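Long-range contacts in Glyco_hydro_cc domain-containing protein (PDB 6UAV), which hydrolyses beta-1,3-glucan chains internally as an endo-beta-1,3-glucanase of glycoside hydrolase family 128, subgroup II: residues 117-122 and 134-139; 138-143 and 152-157; 202-207 and 247-252. All blocks are in the same frame, centred on the assembly; numbering follows the deposited sequence.

Contact 1 (117-122 and 134-139)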
ATOM      1  N   VAL A 117      -8.517   4.140   2.794  1.00 10.85           N
ATOM      2  CA  VAL A 117      -7.932   2.926   2.192  1.00 10.59           C
ATOM      3  C   VAL A 117      -7.229   2.151   3.294  1.00 10.75           C
ATOM      4  O   VAL A 117      -6.107   2.480   3.663  1.00 11.22           O
ATOM      5  CB  VAL A 117      -7.017   3.315   1.035  1.00 10.77           C
ATOM      6  CG1 VAL A 117      -6.412   2.065   0.398  1.00 10.88           C
ATOM      7  CG2 VAL A 117      -7.770   4.145   0.001  1.00 11.05           C
ATOM      8  N   GLY A 118      -7.831   1.078   3.756  1.00 10.88           N
ATOM      9  CA  GLY A 118      -7.218   0.295   4.833  1.00 10.59           C
ATOM     10  C   GLY A 118      -8.314  -0.333   5.680  1.00 11.36           C
ATOM     11  O   GLY A 118      -9.479  -0.194   5.359  1.00 11.72           O
ATOM     12  N   PRO A 119      -7.984  -0.997   6.793  1.00 10.79           N
ATOM     13  CA  PRO A 119      -6.619  -1.269   7.192  1.00 10.83           C
ATOM     14  C   PRO A 119      -5.863  -2.100   6.137  1.00 10.82           C
ATOM     15  O   PRO A 119      -6.481  -2.816   5.391  1.00 11.27           O
ATOM     16  CB  PRO A 119      -6.796  -2.021   8.529  1.00 10.86           C
ATOM     17  CG  PRO A 119      -8.139  -1.638   8.977  1.00 11.30           C
ATOM     18  CD  PRO A 119      -8.949  -1.581   7.709  1.00 11.61           C
ATOM     19  N   ALA A 120      -4.545  -2.024   6.195  1.00 11.26           N
ATOM     20  CA  ALA A 120      -3.640  -2.805   5.308  1.00 11.07           C
ATOM     21  C   ALA A 120      -3.331  -4.116   5.989  1.00 10.59           C
ATOM     22  O   ALA A 120      -2.605  -4.132   7.021  1.00 10.16           O
ATOM     23  CB  ALA A 120      -2.393  -2.032   4.996  1.00 11.47           C
ATOM     24  N   MET A 121      -3.914  -5.190   5.457  1.00 10.24           N
ATOM     25  CA  MET A 121      -3.828  -6.526   6.032  1.00 10.47           C
ATOM     26  C   MET A 121      -2.698  -7.344   5.397  1.00 11.42           C
ATOM     27  O   MET A 121      -2.217  -7.043   4.295  1.00 10.90           O
ATOM     28  CB  MET A 121      -5.178  -7.239   5.900  1.00 10.47           C
ATOM     29  CG  MET A 121      -6.352  -6.441   6.527  1.00 10.45           C
ATOM     30  SD  MET A 121      -6.080  -5.920   8.274  1.00 10.90           S
ATOM     31  CE  MET A 121      -5.998  -7.521   9.067  1.00 11.21           C
ATOM     32  N   ASN A 122      -2.294  -8.343   6.174  1.00 11.99           N
ATOM     33  CA  ASN A 122      -1.353  -9.405   5.751  1.00 11.97           C
ATOM     34  C   ASN A 122      -1.662 -10.636   6.624  1.00 11.89           C
ATOM     35  O   ASN A 122      -2.570 -10.558   7.506  1.00 11.86           O
ATOM     36  CB  ASN A 122       0.088  -8.862   5.845  1.00 11.58           C
ATOM     37  CG  ASN A 122       1.186  -9.640   5.126  1.00 12.32           C
ATOM     38  OD1 ASN A 122       1.022 -10.817   4.736  1.00 12.86           O
ATOM     39  ND2 ASN A 122       2.292  -8.950   4.925  1.00 11.66           N
ATOM     40  N   ALA A 134     -10.100 -13.044  10.469  1.00 12.21           N
ATOM     41  CA  ALA A 134     -10.471 -13.024  11.897  1.00 12.10           C
ATOM     42  C   ALA A 134     -10.289 -11.602  12.400  1.00 11.68           C
ATOM     43  O   ALA A 134     -11.159 -11.115  13.145  1.00 11.27           O
ATOM     44  CB  ALA A 134      -9.614 -13.968  12.695  1.00 12.27           C
ATOM     45  N   TRP A 135      -9.205 -10.943  12.046  1.00 10.93           N
ATOM     46  CA  TRP A 135      -8.966  -9.562  12.537  1.00 10.46           C
ATOM     47  C   TRP A 135     -10.071  -8.642  12.007  1.00 10.33           C
ATOM     48  O   TRP A 135     -10.669  -7.889  12.811  1.00 10.95           O
ATOM     49  CB  TRP A 135      -7.514  -9.125  12.235  1.00 10.30           C
ATOM     50  CG  TRP A 135      -7.137  -7.821  12.889  1.00 10.38           C
ATOM     51  CD1 TRP A 135      -6.454  -7.679  14.049  1.00 10.49           C
ATOM     52  CD2 TRP A 135      -7.594  -6.520  12.519  1.00  9.98           C
ATOM     53  NE1 TRP A 135      -6.370  -6.349  14.386  1.00 10.55           N
ATOM     54  CE2 TRP A 135      -7.080  -5.601  13.460  1.00 10.12           C
ATOM     55  CE3 TRP A 135      -8.349  -6.019  11.437  1.00  9.86           C
ATOM     56  CZ2 TRP A 135      -7.351  -4.241  13.420  1.00 10.12           C
ATOM     57  CZ3 TRP A 135      -8.586  -4.663  11.362  1.00 10.09           C
ATOM     58  CH2 TRP A 135      -8.090  -3.791  12.342  1.00 10.15           C
ATOM     59  N   LEU A 136     -10.359  -8.677  10.724  1.00 10.98           N
ATOM     60  CA  LEU A 136     -11.364  -7.768  10.138  1.00 11.13           C
ATOM     61  C   LEU A 136     -12.753  -8.071  10.670  1.00 11.72           C
ATOM     62  O   LEU A 136     -13.484  -7.101  10.930  1.00 12.00           O
ATOM     63  CB  LEU A 136     -11.353  -7.844   8.615  1.00 11.25           C
ATOM     64  CG  LEU A 136     -10.181  -7.163   7.886  1.00 11.21           C
ATOM     65  CD1 LEU A 136     -10.149  -7.618   6.443  1.00 11.36           C
ATOM     66  CD2 LEU A 136     -10.281  -5.657   7.984  1.00 11.15           C
ATOM     67  N   ASP A 137     -13.145  -9.335  10.833  1.00 11.97           N
ATOM     68  CA  ASP A 137     -14.444  -9.669  11.445  1.00 12.56           C
ATOM     69  C   ASP A 137     -14.551  -8.974  12.804  1.00 12.20           C
ATOM     70  O   ASP A 137     -15.616  -8.361  13.111  1.00 12.65           O
ATOM     71  CB  ASP A 137     -14.646 -11.162  11.572  1.00 13.23           C
ATOM     72  CG  ASP A 137     -14.986 -11.880  10.282  1.00 14.32           C
ATOM     73  OD1 ASP A 137     -15.234 -11.162   9.237  1.00 15.11           O
ATOM     74  OD2 ASP A 137     -15.047 -13.130  10.348  1.00 14.28           O
ATOM     75  N   ALA A 138     -13.512  -9.113  13.610  1.00 12.05           N
ATOM     76  CA  ALA A 138     -13.528  -8.584  14.982  1.00 11.84           C
ATOM     77  C   ALA A 138     -13.585  -7.059  14.954  1.00 11.94           C
ATOM     78  O   ALA A 138     -14.297  -6.473  15.801  1.00 11.77           O
ATOM     79  CB  ALA A 138     -12.327  -9.072  15.718  1.00 12.07           C
ATOM     80  N   PHE A 139     -12.828  -6.430  14.042  1.00 11.57           N
ATOM     81  CA  PHE A 139     -12.815  -4.952  13.912  1.00 11.47           C
ATOM     82  C   PHE A 139     -14.202  -4.471  13.505  1.00 11.42           C
ATOM     83  O   PHE A 139     -14.734  -3.530  14.154  1.00 11.30           O
ATOM     84  CB  PHE A 139     -11.756  -4.579  12.857  1.00 11.69           C
ATOM     85  CG  PHE A 139     -11.864  -3.193  12.316  1.00 11.62           C
ATOM     86  CD1 PHE A 139     -11.691  -2.091  13.136  1.00 12.95           C
ATOM     87  CD2 PHE A 139     -12.214  -3.000  10.996  1.00 12.09           C
ATOM     88  CE1 PHE A 139     -11.837  -0.817  12.623  1.00 12.79           C
ATOM     89  CE2 PHE A 139     -12.356  -1.722  10.474  1.00 12.81           C
ATOM     90  CZ  PHE A 139     -12.146  -0.630  11.295  1.00 12.29           C
TER
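Two side chains of strand 117-121, Pro-119 and Met-121, carry the strand's half of this buried contact, and both point at helix 134-139. The apolar packing starts at Pro-119, whose ring follows a cis peptide bond. Its CG lies 3.9 Å from CZ3 of Trp-135, approaching the indole obliquely, while its CD meets CD2 of Leu-136 at 4.3 Å and lies about as far from CE2 of Phe-139. Further along the strand, Met-121 and Leu-136 reach toward each other, but it is CG of the methionine that meets CD1 of Leu-136, at 4.0 Å.

The two segments run roughly antiparallel (157°), consistent with a beta-alpha-beta unit of a TIM barrel: strand 115-121 belongs to the closed parallel sheet, and helix 132-146 packs on its outside before the chain returns in strand 156-161. Gly-118 and Pro-119 are hydrogen-bonded through the backbone to Tyr-156 and Ala-158 of that next strand.

The Met-aromatic contact depends on the shape of Met-121. Its chain bends at both chi2 (-53°) and chi3 and crosses the Trp-135 side chain at about a right angle. SD stands 4.6 Å from the centroid of the six-membered ring of Trp-135, oblique to it, and the CE methyl comes to 3.7 Å from Trp-135 CE3. Trp-135 has CG anti to the backbone N (chi1 -171°), which swings the indole toward the strand. Its NE1 donates to the carbonyl O of Met-93, giving the buried N-H a partner and helping to fix the ring, while Tyr-129 meets the indole edge-to-face.

Contact 2 (138-143 and 152-157)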
ATOM      1  N   ALA A 138     -13.512  -9.113  13.610  1.00 12.05           N
ATOM      2  CA  ALA A 138     -13.528  -8.584  14.982  1.00 11.84           C
ATOM      3  C   ALA A 138     -13.585  -7.059  14.954  1.00 11.94           C
ATOM      4  O   ALA A 138     -14.297  -6.473  15.801  1.00 11.77           O
ATOM      5  CB  ALA A 138     -12.327  -9.072  15.718  1.00 12.07           C
ATOM      6  N   PHE A 139     -12.828  -6.430  14.042  1.00 11.57           N
ATOM      7  CA  PHE A 139     -12.815  -4.952  13.912  1.00 11.47           C
ATOM      8  C   PHE A 139     -14.202  -4.471  13.505  1.00 11.42           C
ATOM      9  O   PHE A 139     -14.734  -3.530  14.154  1.00 11.30           O
ATOM     10  CB  PHE A 139     -11.756  -4.579  12.857  1.00 11.69           C
ATOM     11  CG  PHE A 139     -11.864  -3.193  12.316  1.00 11.62           C
ATOM     12  CD1 PHE A 139     -11.691  -2.091  13.136  1.00 12.95           C
ATOM     13  CD2 PHE A 139     -12.214  -3.000  10.996  1.00 12.09           C
ATOM     14  CE1 PHE A 139     -11.837  -0.817  12.623  1.00 12.79           C
ATOM     15  CE2 PHE A 139     -12.356  -1.722  10.474  1.00 12.81           C
ATOM     16  CZ  PHE A 139     -12.146  -0.630  11.295  1.00 12.29           C
ATOM     17  N   TYR A 140     -14.827  -5.121  12.537  1.00 11.54           N
ATOM     18  CA  TYR A 140     -16.211  -4.778  12.140  1.00 11.86           C
ATOM     19  C   TYR A 140     -17.167  -4.935  13.343  1.00 12.33           C
ATOM     20  O   TYR A 140     -17.963  -4.045  13.641  1.00 12.63           O
ATOM     21  CB  TYR A 140     -16.681  -5.683  11.001  1.00 12.48           C
ATOM     22  CG  TYR A 140     -16.535  -5.128   9.605  1.00 13.22           C
ATOM     23  CD1 TYR A 140     -15.306  -5.210   8.952  1.00 13.91           C
ATOM     24  CD2 TYR A 140     -17.609  -4.601   8.919  1.00 14.33           C
ATOM     25  CE1 TYR A 140     -15.150  -4.800   7.646  1.00 14.16           C
ATOM     26  CE2 TYR A 140     -17.464  -4.173   7.611  1.00 15.29           C
ATOM     27  CZ  TYR A 140     -16.238  -4.285   6.988  1.00 14.90           C
ATOM     28  OH  TYR A 140     -16.063  -3.860   5.714  1.00 16.95           O
ATOM     29  N   ALA A 141     -17.037  -6.011  14.113  1.00 11.97           N
ATOM     30  CA  ALA A 141     -17.944  -6.268  15.252  1.00 12.58           C
ATOM     31  C   ALA A 141     -17.699  -5.222  16.358  1.00 11.92           C
ATOM     32  O   ALA A 141     -18.671  -4.827  17.000  1.00 11.68           O
ATOM     33  CB  ALA A 141     -17.723  -7.681  15.722  1.00 12.83           C
ATOM     34  N   ALA A 142     -16.435  -4.816  16.566  1.00 11.87           N
ATOM     35  CA  ALA A 142     -16.072  -3.841  17.617  1.00 11.88           C
ATOM     36  C   ALA A 142     -16.645  -2.485  17.219  1.00 12.25           C
ATOM     37  O   ALA A 142     -17.271  -1.790  18.035  1.00 13.08           O
ATOM     38  CB  ALA A 142     -14.596  -3.765  17.798  1.00 11.85           C
ATOM     39  N   TYR A 143     -16.408  -2.075  15.985  1.00 12.34           N
ATOM     40  CA  TYR A 143     -16.910  -0.767  15.510  1.00 12.45           C
ATOM     41  C   TYR A 143     -18.439  -0.772  15.595  1.00 12.76           C
ATOM     42  O   TYR A 143     -19.058   0.166  16.149  1.00 12.46           O
ATOM     43  CB  TYR A 143     -16.410  -0.452  14.106  1.00 11.86           C
ATOM     44  CG  TYR A 143     -16.844   0.940  13.736  1.00 12.08           C
ATOM     45  CD1 TYR A 143     -18.109   1.175  13.270  1.00 12.45           C
ATOM     46  CD2 TYR A 143     -16.017   2.046  13.911  1.00 12.39           C
ATOM     47  CE1 TYR A 143     -18.543   2.447  12.937  1.00 12.51           C
ATOM     48  CE2 TYR A 143     -16.440   3.330  13.622  1.00 12.45           C
ATOM     49  CZ  TYR A 143     -17.700   3.537  13.099  1.00 13.03           C
ATOM     50  OH  TYR A 143     -18.202   4.782  12.841  1.00 13.23           O
ATOM     51  N   PRO A 152     -17.951   0.195  10.042  1.00 14.52           N
ATOM     52  CA  PRO A 152     -16.917   1.225   9.861  1.00 14.47           C
ATOM     53  C   PRO A 152     -16.884   1.651   8.398  1.00 14.84           C
ATOM     54  O   PRO A 152     -17.153   0.821   7.492  1.00 15.09           O
ATOM     55  CB  PRO A 152     -15.623   0.535  10.272  1.00 14.09           C
ATOM     56  CG  PRO A 152     -15.899  -0.937  10.039  1.00 14.03           C
ATOM     57  CD  PRO A 152     -17.354  -1.110  10.378  1.00 14.43           C
ATOM     58  N   GLN A 153     -16.596   2.937   8.159  1.00 14.49           N
ATOM     59  CA  GLN A 153     -16.419   3.407   6.765  1.00 14.24           C
ATOM     60  C   GLN A 153     -15.140   2.785   6.211  1.00 13.84           C
ATOM     61  O   GLN A 153     -14.071   3.039   6.762  1.00 13.74           O
ATOM     62  CB  GLN A 153     -16.238   4.915   6.772  1.00 14.43           C
ATOM     63  CG  GLN A 153     -16.079   5.500   5.356  1.00 14.02           C
ATOM     64  CD  GLN A 153     -15.685   6.966   5.422  1.00 14.52           C
ATOM     65  OE1 GLN A 153     -16.066   7.650   6.372  1.00 16.88           O
ATOM     66  NE2 GLN A 153     -14.920   7.452   4.443  1.00 12.90           N
ATOM     67  N   ILE A 154     -15.270   1.974   5.187  1.00 13.50           N
ATOM     68  CA  ILE A 154     -14.108   1.391   4.477  1.00 13.42           C
ATOM     69  C   ILE A 154     -14.392   1.629   3.014  1.00 13.38           C
ATOM     70  O   ILE A 154     -15.340   1.047   2.485  1.00 13.46           O
ATOM     71  CB  ILE A 154     -13.872  -0.088   4.810  1.00 14.30           C
ATOM     72  CG1 ILE A 154     -13.512  -0.324   6.290  1.00 14.80           C
ATOM     73  CG2 ILE A 154     -12.724  -0.599   3.901  1.00 14.50           C
ATOM     74  CD1 ILE A 154     -13.350  -1.796   6.603  1.00 15.35           C
ATOM     75  N   ASP A 155     -13.642   2.521   2.394  1.00 12.94           N
ATOM     76  CA  ASP A 155     -13.807   2.804   0.948  1.00 13.46           C
ATOM     77  C   ASP A 155     -13.067   1.710   0.155  1.00 13.24           C
ATOM     78  O   ASP A 155     -13.669   1.178  -0.839  1.00 14.81           O
ATOM     79  CB  ASP A 155     -13.402   4.241   0.641  1.00 13.59           C
ATOM     80  CG  ASP A 155     -14.272   5.249   1.361  1.00 14.71           C
ATOM     81  OD1 ASP A 155     -15.532   5.297   1.040  1.00 15.85           O
ATOM     82  OD2 ASP A 155     -13.735   5.896   2.325  1.00 12.84           O
ATOM     83  N   TYR A 156     -11.868   1.352   0.597  1.00 12.93           N
ATOM     84  CA  TYR A 156     -11.057   0.263  -0.010  1.00 11.94           C
ATOM     85  C   TYR A 156     -10.399  -0.434   1.139  1.00 11.46           C
ATOM     86  O   TYR A 156      -9.903   0.287   2.006  1.00 10.77           O
ATOM     87  CB  TYR A 156      -9.921   0.790  -0.906  1.00 12.07           C
ATOM     88  CG  TYR A 156     -10.435   1.462  -2.135  1.00 13.53           C
ATOM     89  CD1 TYR A 156     -10.946   2.732  -2.098  1.00 15.12           C
ATOM     90  CD2 TYR A 156     -10.456   0.770  -3.331  1.00 14.33           C
ATOM     91  CE1 TYR A 156     -11.484   3.298  -3.237  1.00 16.71           C
ATOM     92  CE2 TYR A 156     -10.965   1.351  -4.476  1.00 15.97           C
ATOM     93  CZ  TYR A 156     -11.467   2.620  -4.425  1.00 16.90           C
ATOM     94  OH  TYR A 156     -12.014   3.111  -5.585  1.00 22.49           O
ATOM     95  N   LEU A 157     -10.310  -1.749   1.079  1.00 10.90           N
ATOM     96  CA  LEU A 157      -9.376  -2.480   1.959  1.00 10.90           C
ATOM     97  C   LEU A 157      -7.976  -2.375   1.350  1.00 11.50           C
ATOM     98  O   LEU A 157      -7.836  -2.108   0.146  1.00 10.89           O
ATOM     99  CB  LEU A 157      -9.794  -3.935   2.095  1.00 11.55           C
ATOM    100  CG  LEU A 157     -10.971  -4.172   3.052  1.00 12.04           C
ATOM    101  CD1 LEU A 157     -11.440  -5.618   2.927  1.00 13.20           C
ATOM    102  CD2 LEU A 157     -10.594  -3.854   4.516  1.00 12.50           C
TER
HETATM  103  O   HOH W   1     -17.615  -1.104   5.638  1.00 20.88           O
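Pro-152 sits among three aromatic side chains of helix 138-143, two of which turn a face to it. Tyr-140 is one: Pro-152 CG stands over the ring centre, 4.2 Å from the centroid, in a CH-pi contact, and the two side chains cross at about a right angle. Tyr-143 offers its face to the root of the proline, with Pro-152 CA 3.7 Å from the centroid and offset toward the rim. Tyr-143 has CG anti to the backbone N (chi1 -175°), and its side chain and the proline slide past each other in opposite directions. Phe-139 meets the proline obliquely, with CE2 3.7 Å from Pro-152 CG.

Ile-154 fills in beside them. Its CD1 lies near the plane of the Phe-139 ring, at the edge, and also 3.5 Å from Tyr-140 OH. The segment 152-157 is the run into strand 156-161, so this packing closes the helix-to-strand return of the beta-alpha-beta unit.

One water donates to Pro-152 O at 2.7 Å and also bonds Tyr-140 OH, while Tyr-143 OH is held by Glu-106 and Arg-150. Direct contact is thus CH-pi and apolar, the polar atoms being met by water and by residues outside the two segments.

Contact 3 (202-207 and 247-252)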
ATOM      1  N   LYS A 202      13.353 -14.910 -11.772  1.00 19.45           N
ATOM      2  CA  LYS A 202      12.209 -15.552 -11.076  1.00 18.76           C
ATOM      3  C   LYS A 202      11.402 -14.393 -10.512  1.00 17.59           C
ATOM      4  O   LYS A 202      10.202 -14.452 -10.618  1.00 16.95           O
ATOM      5  CB  LYS A 202      12.685 -16.530 -10.006  1.00 20.14           C
ATOM      6  CG  LYS A 202      13.127 -17.872 -10.570  1.00 21.68           C
ATOM      7  CD  LYS A 202      13.487 -18.900  -9.503  1.00 23.62           C
ATOM      8  CE  LYS A 202      14.267 -20.060 -10.099  1.00 25.69           C
ATOM      9  NZ  LYS A 202      14.688 -21.102  -9.126  1.00 27.99           N
ATOM     10  N   GLN A 203      12.066 -13.331 -10.055  1.00 16.26           N
ATOM     11  CA  GLN A 203      11.304 -12.156  -9.543  1.00 15.39           C
ATOM     12  C   GLN A 203      10.627 -11.478 -10.734  1.00 15.40           C
ATOM     13  O   GLN A 203       9.482 -11.018 -10.591  1.00 14.42           O
ATOM     14  CB  GLN A 203      12.184 -11.156  -8.783  1.00 15.13           C
ATOM     15  CG  GLN A 203      11.413 -10.132  -7.985  1.00 14.53           C
ATOM     16  CD  GLN A 203      10.575 -10.760  -6.900  1.00 13.75           C
ATOM     17  OE1 GLN A 203       9.381 -10.874  -7.060  1.00 13.98           O
ATOM     18  NE2 GLN A 203      11.197 -11.105  -5.782  1.00 13.71           N
ATOM     19  N   LYS A 204      11.310 -11.403 -11.897  1.00 16.05           N
ATOM     20  CA  LYS A 204      10.689 -10.760 -13.106  1.00 16.49           C
ATOM     21  C   LYS A 204       9.453 -11.559 -13.517  1.00 16.62           C
ATOM     22  O   LYS A 204       8.367 -10.978 -13.843  1.00 16.12           O
ATOM     23  CB  LYS A 204      11.684 -10.645 -14.273  1.00 17.77           C
ATOM     24  CG  LYS A 204      12.749  -9.560 -14.146  1.00 18.18           C
ATOM     25  CD  LYS A 204      13.799  -9.584 -15.248  1.00 20.09           C
ATOM     26  CE  LYS A 204      13.203  -9.135 -16.563  1.00 20.91           C
ATOM     27  NZ  LYS A 204      14.219  -9.220 -17.628  1.00 23.00           N
ATOM     28  N   GLN A 205       9.584 -12.887 -13.525  1.00 16.84           N
ATOM     29  CA  GLN A 205       8.460 -13.788 -13.894  1.00 16.88           C
ATOM     30  C   GLN A 205       7.285 -13.501 -12.956  1.00 16.26           C
ATOM     31  O   GLN A 205       6.128 -13.376 -13.412  1.00 16.49           O
ATOM     32  CB  GLN A 205       8.954 -15.226 -13.902  1.00 17.62           C
ATOM     33  CG  GLN A 205       7.956 -16.203 -14.516  1.00 18.54           C
ATOM     34  CD  GLN A 205       6.794 -16.560 -13.624  1.00 18.06           C
ATOM     35  OE1 GLN A 205       6.890 -16.543 -12.393  1.00 18.19           O
ATOM     36  NE2 GLN A 205       5.666 -16.877 -14.241  1.00 18.96           N
ATOM     37  N   GLN A 206       7.550 -13.440 -11.665  1.00 15.38           N
ATOM     38  CA  GLN A 206       6.463 -13.301 -10.678  1.00 15.16           C
ATOM     39  C   GLN A 206       5.920 -11.859 -10.715  1.00 14.62           C
ATOM     40  O   GLN A 206       4.680 -11.698 -10.639  1.00 15.19           O
ATOM     41  CB  GLN A 206       6.953 -13.688  -9.293  1.00 15.21           C
ATOM     42  CG  GLN A 206       6.841 -15.181  -9.063  1.00 15.79           C
ATOM     43  CD  GLN A 206       5.391 -15.629  -9.122  1.00 15.72           C
ATOM     44  OE1 GLN A 206       4.606 -15.273  -8.226  1.00 15.56           O
ATOM     45  NE2 GLN A 206       5.031 -16.376 -10.182  1.00 16.82           N
ATOM     46  N   MET A 207       6.767 -10.856 -10.946  1.00 14.71           N
ATOM     47  CA  MET A 207       6.285  -9.463 -11.140  1.00 14.35           C
ATOM     48  C   MET A 207       5.339  -9.426 -12.327  1.00 14.96           C
ATOM     49  O   MET A 207       4.249  -8.833 -12.213  1.00 14.95           O
ATOM     50  CB  MET A 207       7.453  -8.486 -11.369  1.00 14.36           C
ATOM     51  CG  MET A 207       6.975  -7.119 -11.793  1.00 14.17           C
ATOM     52  SD  MET A 207       8.360  -6.034 -12.113  1.00 14.78           S
ATOM     53  CE  MET A 207       8.735  -5.573 -10.419  1.00 13.58           C
ATOM     54  N   THR A 247      17.129  -0.404 -11.831  1.00 16.73           N
ATOM     55  CA  THR A 247      17.631  -1.768 -12.045  1.00 17.10           C
ATOM     56  C   THR A 247      16.937  -2.369 -13.267  1.00 17.29           C
ATOM     57  O   THR A 247      15.998  -1.783 -13.836  1.00 17.37           O
ATOM     58  CB  THR A 247      17.353  -2.659 -10.838  1.00 16.84           C
ATOM     59  OG1 THR A 247      15.931  -2.716 -10.660  1.00 16.17           O
ATOM     60  CG2 THR A 247      18.031  -2.168  -9.577  1.00 16.41           C
ATOM     61  N   GLU A 248      17.422  -3.509 -13.704  1.00 18.75           N
ATOM     62  CA  GLU A 248      16.689  -4.278 -14.725  1.00 18.84           C
ATOM     63  C   GLU A 248      15.235  -4.482 -14.269  1.00 17.43           C
ATOM     64  O   GLU A 248      14.324  -4.288 -15.076  1.00 17.71           O
ATOM     65  CB  GLU A 248      17.420  -5.578 -14.995  1.00 20.68           C
ATOM     66  CG  GLU A 248      16.710  -6.413 -16.001  1.00 22.68           C
ATOM     67  CD  GLU A 248      17.535  -7.619 -16.405  1.00 24.19           C
ATOM     68  OE1 GLU A 248      18.751  -7.573 -16.206  1.00 25.50           O
ATOM     69  OE2 GLU A 248      16.915  -8.625 -16.760  1.00 27.30           O
ATOM     70  N   LEU A 249      15.028  -4.876 -13.026  1.00 16.16           N
ATOM     71  CA  LEU A 249      13.659  -5.116 -12.511  1.00 15.65           C
ATOM     72  C   LEU A 249      12.843  -3.829 -12.655  1.00 14.96           C
ATOM     73  O   LEU A 249      11.662  -3.912 -13.028  1.00 14.98           O
ATOM     74  CB  LEU A 249      13.670  -5.587 -11.054  1.00 15.61           C
ATOM     75  CG  LEU A 249      12.284  -5.996 -10.560  1.00 16.25           C
ATOM     76  CD1 LEU A 249      11.898  -7.355 -11.117  1.00 16.50           C
ATOM     77  CD2 LEU A 249      12.237  -5.977  -9.042  1.00 15.81           C
ATOM     78  N   GLY A 250      13.447  -2.688 -12.299  1.00 15.82           N
ATOM     79  CA  GLY A 250      12.725  -1.406 -12.334  1.00 15.43           C
ATOM     80  C   GLY A 250      12.307  -1.061 -13.746  1.00 16.66           C
ATOM     81  O   GLY A 250      11.176  -0.683 -13.963  1.00 15.35           O
ATOM     82  N   GLN A 251      13.238  -1.171 -14.704  1.00 18.00           N
ATOM     83  CA  GLN A 251      12.904  -0.899 -16.115  1.00 20.87           C
ATOM     84  C   GLN A 251      11.730  -1.835 -16.466  1.00 19.42           C
ATOM     85  O   GLN A 251      10.779  -1.418 -17.176  1.00 19.83           O
ATOM     86  CB  GLN A 251      14.157  -1.085 -16.987  1.00 24.45           C
ATOM     87  CG  GLN A 251      14.000  -0.557 -18.391  1.00 29.74           C
ATOM     88  CD  GLN A 251      14.426   0.892 -18.508  1.00 33.67           C
ATOM     89  OE1 GLN A 251      13.608   1.792 -18.730  1.00 37.54           O
ATOM     90  NE2 GLN A 251      15.729   1.137 -18.361  1.00 38.04           N
ATOM     91  N   TYR A 252      11.816  -3.097 -16.071  1.00 18.14           N
ATOM     92  CA  TYR A 252      10.822  -4.118 -16.473  1.00 17.58           C
ATOM     93  C   TYR A 252       9.447  -3.720 -15.919  1.00 16.60           C
ATOM     94  O   TYR A 252       8.454  -3.609 -16.686  1.00 16.98           O
ATOM     95  CB  TYR A 252      11.280  -5.501 -16.024  1.00 18.00           C
ATOM     96  CG  TYR A 252      10.399  -6.629 -16.483  1.00 19.13           C
ATOM     97  CD1 TYR A 252      10.320  -6.948 -17.828  1.00 20.32           C
ATOM     98  CD2 TYR A 252       9.747  -7.456 -15.598  1.00 19.37           C
ATOM     99  CE1 TYR A 252       9.579  -8.029 -18.284  1.00 21.84           C
ATOM    100  CE2 TYR A 252       9.014  -8.547 -16.033  1.00 20.18           C
ATOM    101  CZ  TYR A 252       8.897  -8.829 -17.382  1.00 21.43           C
ATOM    102  OH  TYR A 252       8.141  -9.874 -17.869  1.00 22.13           O
TER
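Lys-204 leaves its helix with CG anti to the carbonyl carbon (chi1 -75°), then bends at chi3 (71°), which lays CE over a face of Tyr-252 and carries NZ on to Glu-248. Tyr-252 and Glu-248 both have CG anti to the backbone N, and the glutamate chain is extended, so its carboxylate reaches the ammonium.

The salt bridge from Lys-204 NZ to Glu-248 OE2 is 2.9 Å long and uses the anti lone pair of the oxygen. The same ammonium makes a cation-pi contact, NZ lying 4.8 Å from the Tyr-252 centroid, while CE sits closer, 3.8 Å from that centroid, in a CH-pi contact. Beneath this charged layer the packing is apolar: the Met-207 chain bends at chi3 and brings CE to 3.6 Å from Leu-249 CG. Its SD lies 4.0 Å from Tyr-252 CD2, an oblique Met-aromatic contact.

Thr-247 caps the start of the second helix, OG1 accepting from Gly-250 N at 3.0 Å, and Ser-238 O is a further partner of that hydroxyl.

The segments run nearly parallel, crossing at -18°. Helices 200-216 and 248-255 thus lie side by side outside the barrel, with Met-207, Leu-249 and Gln-203 all touching Trp-225 of strand 220-225.

In the fold
Contacts 1 and 2 are buried parts of one beta-alpha-beta unit, sharing helix 132-146, and Phe-139 serves both. Their centres lie 7 Å apart, and they touch where Leu-136 CD2 packs on Leu-157 CD2 and where Gly-118 N probably hydrogen-bonds Tyr-156 O between neighbouring strands. Contact 1 sets the helix against one strand; contact 2 sets it against the approach to the next. Contact 3 lies across the chain's centre, about 30 Å from contact 1, centre to centre, and joins two helices. All three use apolar packing; contacts 1 and 3 add a Met-aromatic contact, contacts 2 and 3 CH-pi. Contact 3, partly buried, alone has a salt bridge and cation-pi contact, at its exposed side, where Glu-248 lies.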